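Local coordinates for protein periplasmic beta-glucosidase (Pseudomonas aeruginosa, PDB 6R5T) that probably hydrolyses terminal, non-reducing beta-D-glucosyl residues of beta-glucosides in the periplasm, releasing beta-D-glucose, at residues V127-R131 / K176-G182; R134-E140 / A484-R490. The protein carries 1 engineered substitution. All blocks are in the same frame, centred on the assembly; numbering follows the deposited sequence.

Contact 1: V127-R131 / K176-G182; sequences VDITR and KHFALYG. With BGC (beta-D-glucopyranose), chain C.
Two cis peptide bonds, one before His177 and one before Ala179, bend the end of strand 172-178 where it meets the irregular segment 127-131. Between them the backbone stays extended (His177 at -110/111, Phe178 at -82/108); Leu180 then takes a positive phi of 76° and the chain enters a 3-10 turn at Tyr181-Gly182. The CA atoms lie closest at Val127-Lys176, 6.4 Å, and Thr130-Gly182, 5.2 Å. At the first of these Val127 N donates to Lys176 O at 3.0 Å. Asp128, chi1 m, then grips His177 twice: its OD1 accepts from His177 N at 2.9 Å and its OD2 from His177 ND1 at 2.8 Å. OD1 also bonds Tyr208. Segment 127-131 follows barrel strand 121-122, and 172-178 is the next strand of the parallel barrel of the family 3 N-terminal domain, so the contact lies at the strand ends that carry the glycan pocket. With ND1 held by the carboxylate and chi1 m, His177 presents NE2 to BGC O1 at 2.7 Å, while the extended Lys176 (p, then t throughout) brings NZ to BGC O1 at 2.8 Å and BGC O2 at 3.0 Å. Farther along, Gly182 fits where a CB would clash with Ile129 O; one water spans Ile129 O (2.8 Å) and, weakly, Gly182 N (2.9 Å), and another joins Arg131 N (2.9 Å) to Gly182 O (3.0 Å).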
loop_
_atom_site.group_PDB
_atom_site.type_symbol
_atom_site.label_atom_id
_atom_site.label_comp_id
_atom_site.label_asym_id
_atom_site.label_seq_id
_atom_site.Cartn_x
_atom_site.Cartn_y
_atom_site.Cartn_z
ATOM N N VAL A 127 -0.829 20.186 3.901
ATOM C CA VAL A 127 -0.847 19.489 5.209
ATOM C C VAL A 127 -1.304 18.049 5.075
ATOM O O VAL A 127 -1.799 17.475 6.074
ATOM C CB VAL A 127 -1.706 20.288 6.193
ATOM C CG1 VAL A 127 -1.158 21.710 6.303
ATOM C CG2 VAL A 127 -3.185 20.331 5.857
ATOM N N ASP A 128 -1.090 17.455 3.910
ATOM C CA ASP A 128 -1.443 16.042 3.696
ATOM C C ASP A 128 -0.446 15.156 4.450
ATOM O O ASP A 128 0.751 15.343 4.286
ATOM C CB ASP A 128 -1.447 15.719 2.220
ATOM C CG ASP A 128 -2.240 16.676 1.352
ATOM O OD1 ASP A 128 -3.325 17.047 1.782
ATOM O OD2 ASP A 128 -1.765 16.985 0.278
ATOM N N ILE A 129 -0.924 14.219 5.285
ATOM C CA ILE A 129 -0.068 13.192 5.912
ATOM C C ILE A 129 0.498 12.310 4.813
ATOM O O ILE A 129 -0.246 11.844 3.925
ATOM C CB ILE A 129 -0.936 12.389 6.899
ATOM C CG1 ILE A 129 -1.352 13.308 8.042
ATOM C CG2 ILE A 129 -0.292 11.128 7.405
ATOM C CD1 ILE A 129 -0.221 13.801 8.868
ATOM N N THR A 130 1.782 11.964 4.940
ATOM C CA THR A 130 2.456 11.088 3.956
ATOM C C THR A 130 3.150 9.907 4.640
ATOM O O THR A 130 4.046 10.107 5.429
ATOM C CB THR A 130 3.454 11.847 3.093
ATOM O OG1 THR A 130 4.418 12.470 3.951
ATOM C CG2 THR A 130 2.720 12.877 2.246
ATOM N N ARG A 131 2.665 8.711 4.322
ATOM C CA ARG A 131 3.258 7.449 4.817
ATOM C C ARG A 131 3.899 6.639 3.674
ATOM O O ARG A 131 4.488 5.540 3.966
ATOM C CB ARG A 131 2.191 6.610 5.501
ATOM C CG ARG A 131 1.666 7.227 6.785
ATOM C CD ARG A 131 0.550 6.389 7.377
ATOM N NE ARG A 131 0.222 6.892 8.712
ATOM C CZ ARG A 131 -0.820 6.504 9.416
ATOM N NH1 ARG A 131 -1.636 5.557 8.946
ATOM N NH2 ARG A 131 -0.994 7.000 10.612
ATOM N N LYS A 176 -4.408 23.014 1.781
ATOM C CA LYS A 176 -4.587 21.992 0.700
ATOM C C LYS A 176 -3.935 20.685 1.188
ATOM O O LYS A 176 -3.143 20.724 2.128
ATOM C CB LYS A 176 -3.981 22.504 -0.603
ATOM C CG LYS A 176 -2.466 22.599 -0.654
ATOM C CD LYS A 176 -1.969 23.296 -1.893
ATOM C CE LYS A 176 -0.484 23.284 -2.069
ATOM N NZ LYS A 176 -0.117 24.086 -3.264
ATOM N N HIS A 177 -4.266 19.548 0.591
ATOM C CA HIS A 177 -5.249 19.311 -0.455
ATOM C C HIS A 177 -6.400 18.535 0.194
ATOM O O HIS A 177 -6.195 17.393 0.601
ATOM C CB HIS A 177 -4.645 18.513 -1.602
ATOM C CG HIS A 177 -3.464 19.136 -2.252
ATOM N ND1 HIS A 177 -2.178 18.860 -1.827
ATOM C CD2 HIS A 177 -3.375 19.955 -3.330
ATOM C CE1 HIS A 177 -1.356 19.521 -2.648
ATOM N NE2 HIS A 177 -2.038 20.196 -3.526
ATOM N N PHE A 178 -7.573 19.140 0.353
ATOM C CA PHE A 178 -8.656 18.545 1.173
ATOM C C PHE A 178 -9.358 17.533 0.287
ATOM O O PHE A 178 -10.071 17.943 -0.652
ATOM C CB PHE A 178 -9.570 19.684 1.618
ATOM C CG PHE A 178 -10.584 19.286 2.643
ATOM C CD1 PHE A 178 -10.196 18.814 3.871
ATOM C CD2 PHE A 178 -11.941 19.458 2.397
ATOM C CE1 PHE A 178 -11.134 18.506 4.845
ATOM C CE2 PHE A 178 -12.889 19.095 3.349
ATOM C CZ PHE A 178 -12.484 18.623 4.588
ATOM N N ALA A 179 -9.189 16.204 0.509
ATOM C CA ALA A 179 -8.450 15.616 1.619
ATOM C C ALA A 179 -7.847 14.284 1.177
ATOM O O ALA A 179 -8.345 13.653 0.253
ATOM C CB ALA A 179 -9.375 15.379 2.800
ATOM N N LEU A 180 -6.850 13.852 1.971
ATOM C CA LEU A 180 -6.279 12.485 1.979
ATOM C C LEU A 180 -5.358 12.246 0.779
ATOM O O LEU A 180 -5.009 11.086 0.516
ATOM C CB LEU A 180 -7.379 11.417 1.981
ATOM C CG LEU A 180 -8.548 11.586 2.945
ATOM C CD1 LEU A 180 -9.410 10.342 2.920
ATOM C CD2 LEU A 180 -8.100 11.935 4.345
ATOM N N TYR A 181 -4.979 13.301 0.074
ATOM C CA TYR A 181 -4.301 13.206 -1.232
ATOM C C TYR A 181 -3.003 12.384 -1.137
ATOM O O TYR A 181 -2.666 11.651 -2.071
ATOM C CB TYR A 181 -4.075 14.636 -1.697
ATOM C CG TYR A 181 -3.427 14.834 -3.036
ATOM C CD1 TYR A 181 -3.712 14.082 -4.152
ATOM C CD2 TYR A 181 -2.538 15.876 -3.163
ATOM C CE1 TYR A 181 -3.045 14.319 -5.359
ATOM C CE2 TYR A 181 -1.923 16.169 -4.357
ATOM C CZ TYR A 181 -2.149 15.366 -5.451
ATOM O OH TYR A 181 -1.491 15.661 -6.622
ATOM N N GLY A 182 -2.322 12.466 -0.027
ATOM C CA GLY A 182 -1.028 11.781 0.158
ATOM C C GLY A 182 -1.147 10.294 0.425
ATOM O O GLY A 182 -0.103 9.621 0.571
HETATM C C2 BGC C . -1.569 23.839 -6.641
HETATM C C3 BGC C . -2.296 24.149 -7.965
HETATM C C4 BGC C . -1.719 23.154 -9.008
HETATM C C5 BGC C . -2.058 21.740 -8.501
HETATM C C6 BGC C . -1.506 20.648 -9.389
HETATM C C1 BGC C . -1.806 22.370 -6.270
HETATM O O1 BGC C . -1.018 22.168 -5.139
HETATM O O2 BGC C . -1.983 24.643 -5.543
HETATM O O3 BGC C . -1.970 25.495 -8.368
HETATM O O4 BGC C . -2.382 23.403 -10.259
HETATM O O5 BGC C . -1.352 21.516 -7.317
HETATM O O6 BGC C . -1.889 19.366 -8.878
HETATM O O HOH W 1 -2.728 12.592 2.892
HETATM O O HOH W 2 0.056 8.217 3.192
#

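Contact 2: R134-E140 / A484-R490. With BGC (beta-D-glucopyranose), chain C; GAL (beta-D-galactopyranose), chain B.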
loop_
_atom_site.group_PDB
_atom_site.type_symbol
_atom_site.label_atom_id
_atom_site.label_comp_id
_atom_site.label_asym_id
_atom_site.label_seq_id
_atom_site.Cartn_x
_atom_site.Cartn_y
_atom_site.Cartn_z
ATOM N N ARG A 134 7.132 6.859 -1.957
ATOM C CA ARG A 134 7.202 6.884 -3.452
ATOM C C ARG A 134 6.539 8.128 -4.032
ATOM O O ARG A 134 6.894 8.544 -5.139
ATOM C CB ARG A 134 6.485 5.661 -4.021
ATOM C CG ARG A 134 7.135 4.345 -3.628
ATOM C CD ARG A 134 6.306 3.184 -4.137
ATOM N NE ARG A 134 5.110 3.017 -3.339
ATOM C CZ ARG A 134 4.259 2.016 -3.493
ATOM N NH1 ARG A 134 4.424 1.126 -4.450
ATOM N NH2 ARG A 134 3.200 1.936 -2.729
ATOM N N TRP A 135 5.594 8.704 -3.318
ATOM C CA TRP A 135 4.788 9.831 -3.858
ATOM C C TRP A 135 5.687 11.071 -4.057
ATOM O O TRP A 135 6.365 11.484 -3.118
ATOM C CB TRP A 135 3.647 10.087 -2.888
ATOM C CG TRP A 135 2.606 11.066 -3.364
ATOM C CD1 TRP A 135 1.895 10.997 -4.519
ATOM C CD2 TRP A 135 2.008 12.140 -2.622
ATOM N NE1 TRP A 135 0.931 11.973 -4.563
ATOM C CE2 TRP A 135 0.959 12.669 -3.398
ATOM C CE3 TRP A 135 2.243 12.701 -1.366
ATOM C CZ2 TRP A 135 0.136 13.710 -2.959
ATOM C CZ3 TRP A 135 1.463 13.759 -0.943
ATOM C CH2 TRP A 135 0.401 14.253 -1.731
ATOM N N GLY A 136 5.607 11.715 -5.218
ATOM C CA GLY A 136 6.494 12.843 -5.513
ATOM C C GLY A 136 6.172 14.059 -4.680
ATOM O O GLY A 136 7.050 14.879 -4.460
ATOM N N ARG A 137 4.977 14.134 -4.112
ATOM C CA ARG A 137 4.584 15.343 -3.345
ATOM C C ARG A 137 4.886 15.237 -1.862
ATOM O O ARG A 137 4.498 16.143 -1.101
ATOM C CB ARG A 137 3.126 15.642 -3.639
ATOM C CG ARG A 137 2.880 15.799 -5.127
ATOM C CD ARG A 137 1.489 16.343 -5.487
ATOM N NE ARG A 137 1.483 17.765 -5.199
ATOM C CZ ARG A 137 0.736 18.682 -5.825
ATOM N NH1 ARG A 137 -0.124 18.312 -6.757
ATOM N NH2 ARG A 137 0.912 19.964 -5.506
ATOM N N VAL A 138 5.597 14.204 -1.419
ATOM C CA VAL A 138 5.997 14.139 0.011
ATOM C C VAL A 138 6.859 15.369 0.332
ATOM O O VAL A 138 6.809 15.798 1.492
ATOM C CB VAL A 138 6.735 12.834 0.364
ATOM C CG1 VAL A 138 5.847 11.616 0.154
ATOM C CG2 VAL A 138 8.018 12.714 -0.408
ATOM N N SER A 139 7.554 15.903 -0.667
ATOM C CA SER A 139 8.441 17.087 -0.442
ATOM C C SER A 139 7.641 18.310 0.027
ATOM O O SER A 139 8.200 19.215 0.740
ATOM C CB SER A 139 9.217 17.398 -1.692
ATOM O OG SER A 139 8.309 17.820 -2.710
ATOM N N GLU A 140 6.356 18.337 -0.263
ATOM C CA GLU A 140 5.477 19.500 0.041
ATOM C C GLU A 140 4.836 19.446 1.411
ATOM O O GLU A 140 4.337 20.479 1.819
ATOM C CB GLU A 140 4.339 19.550 -0.964
ATOM C CG GLU A 140 4.845 19.890 -2.304
ATOM C CD GLU A 140 3.780 19.608 -3.316
ATOM O OE1 GLU A 140 2.638 20.184 -3.137
ATOM O OE2 GLU A 140 4.095 18.783 -4.234
ATOM N N ALA A 484 11.005 14.792 -7.364
ATOM C CA ALA A 484 10.170 14.859 -6.133
ATOM C C ALA A 484 9.225 16.033 -6.264
ATOM O O ALA A 484 9.312 17.028 -5.524
ATOM C CB ALA A 484 11.011 14.972 -4.885
ATOM N N HIS A 485 8.353 15.897 -7.238
ATOM C CA HIS A 485 7.440 16.977 -7.626
ATOM C C HIS A 485 6.084 16.349 -7.987
ATOM O O HIS A 485 5.921 15.115 -7.935
ATOM C CB HIS A 485 8.260 17.839 -8.586
ATOM C CG HIS A 485 7.660 18.099 -9.901
ATOM N ND1 HIS A 485 7.878 17.267 -10.952
ATOM C CD2 HIS A 485 6.777 19.023 -10.300
ATOM C CE1 HIS A 485 7.190 17.704 -11.979
ATOM N NE2 HIS A 485 6.502 18.777 -11.608
ATOM N N GLU A 486 5.128 17.181 -8.298
ATOM C CA GLU A 486 3.844 16.636 -8.781
ATOM C C GLU A 486 4.078 15.600 -9.881
ATOM O O GLU A 486 4.858 15.846 -10.846
ATOM C CB GLU A 486 2.968 17.775 -9.258
ATOM C CG GLU A 486 1.676 17.282 -9.861
ATOM C CD GLU A 486 0.763 18.353 -10.382
ATOM O OE1 GLU A 486 1.188 19.557 -10.323
ATOM O OE2 GLU A 486 -0.417 18.029 -10.751
ATOM N N ALA A 487 3.327 14.503 -9.816
ATOM C CA ALA A 487 3.291 13.379 -10.791
ATOM C C ALA A 487 4.609 12.578 -10.816
ATOM O O ALA A 487 4.562 11.479 -11.427
ATOM C CB ALA A 487 2.896 13.826 -12.158
ATOM N N SER A 488 5.683 12.915 -10.074
ATOM C CA SER A 488 6.977 12.201 -10.182
ATOM C C SER A 488 7.062 11.065 -9.157
ATOM O O SER A 488 7.889 11.109 -8.267
ATOM C CB SER A 488 8.136 13.151 -10.011
ATOM O OG SER A 488 8.069 14.210 -10.944
ATOM N N SER A 489 6.183 10.088 -9.256
ATOM C CA SER A 489 6.218 8.958 -8.325
ATOM C C SER A 489 7.369 8.045 -8.738
ATOM O O SER A 489 7.616 7.828 -9.917
ATOM C CB SER A 489 4.914 8.273 -8.336
ATOM O OG SER A 489 3.919 9.188 -7.924
ATOM N N ARG A 490 8.048 7.516 -7.743
ATOM C CA ARG A 490 9.235 6.646 -7.935
ATOM C C ARG A 490 8.930 5.219 -7.519
ATOM O O ARG A 490 8.306 5.000 -6.498
ATOM C CB ARG A 490 10.400 7.137 -7.089
ATOM C CG ARG A 490 11.157 8.278 -7.713
ATOM C CD ARG A 490 12.461 8.660 -7.036
ATOM N NE ARG A 490 13.555 7.837 -7.488
ATOM C CZ ARG A 490 14.695 7.661 -6.816
ATOM N NH1 ARG A 490 14.921 8.325 -5.694
ATOM N NH2 ARG A 490 15.631 6.864 -7.289
HETATM C C2 BGC C . -1.569 23.839 -6.641
HETATM C C3 BGC C . -2.296 24.149 -7.965
HETATM C C4 BGC C . -1.719 23.154 -9.008
HETATM C C5 BGC C . -2.058 21.740 -8.501
HETATM C C6 BGC C . -1.506 20.648 -9.389
HETATM C C1 BGC C . -1.806 22.370 -6.270
HETATM O O1 BGC C . -1.018 22.168 -5.139
HETATM O O2 BGC C . -1.983 24.643 -5.543
HETATM O O3 BGC C . -1.970 25.495 -8.368
HETATM O O4 BGC C . -2.382 23.403 -10.259
HETATM O O5 BGC C . -1.352 21.516 -7.317
HETATM O O6 BGC C . -1.889 19.366 -8.878
HETATM C C1 GAL B . -1.536 23.757 -11.358
HETATM C C2 GAL B . -0.787 25.085 -11.127
HETATM C C3 GAL B . 0.014 25.400 -12.395
HETATM C C4 GAL B . 0.974 24.218 -12.667
HETATM C C5 GAL B . 0.142 22.923 -12.757
HETATM C C6 GAL B . 1.031 21.691 -12.888
HETATM O O2 GAL B . -1.729 26.110 -10.850
HETATM O O3 GAL B . 0.774 26.600 -12.143
HETATM O O4 GAL B . 1.860 24.184 -11.523
HETATM O O5 GAL B . -0.634 22.682 -11.532
HETATM O O6 GAL B . 0.198 20.506 -12.897
HETATM O O HOH W 3 4.236 11.903 -7.478
HETATM O O HOH W 4 6.658 17.821 -4.602
#
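Neither segment is a strand, yet their CA atoms approach to 4.9 Å at Arg134-Arg490, 4.8 Å at Trp135-Ser489 and 4.2 Å at Gly136-Ala484. A direct backbone hydrogen bond crosses, from Arg490 N to Arg134 O at 3.0 Å, beside a CA-H...O contact from Ser489 CA to the same Arg134 O at 3.3 Å. Segment 484-490 folds into a type II turn from His485 to Ser488, against which Gly136 lies; a CB there would strike His485 O. A water links Gly136 N (2.7 Å) to Ser489 OG (2.8 Å), which also bonds Gly187. Toward the sugars, Arg137 NH2 meets Glu140 OE1 at 2.9 Å and BGC O1 at 3.0 Å. Glu486 takes BGC O6 on OE2 at 2.7 Å and GAL O6 on OE1 at 2.9 Å; OE2 also bonds Tyr190 and pairs with Arg585 of the second subunit. Glu486 CB lies over a face of the Arg137 guanidinium, and Arg137 NH1 and Glu486 OE1, 4.0 Å apart, form a long salt bridge by charge alone. The glycan pocket is thus composite, built from both family 3 domains: segment 134-140 runs between strand 121-122 and helix 146-161, and segment 484-490 between strand 472-478 and helix 497-508.

Overall arrangement
Both contacts are buried, and they illustrate how one sugar site can be assembled from within one domain and across two. Contact 1 stays in the barrel domain, joining a strand end to the loop after the neighbouring strand; contact 2 takes a later part of that loop to the C-terminal domain, close to the second subunit. Both place a glycine and waters at the backbone approach, but contact 1 adds His177-carboxylate hydrogen bonds and contact 2 the Arg137-Glu140-Glu486 salt-bridge network. Their centres are about 12 Å apart, and they touch: Trp135 packs on Thr130, Tyr181 and Gly182, while Tyr181 OH lies 3.0 Å from Arg137 NH1, a probable hydrogen bond. Both reach BGC O1.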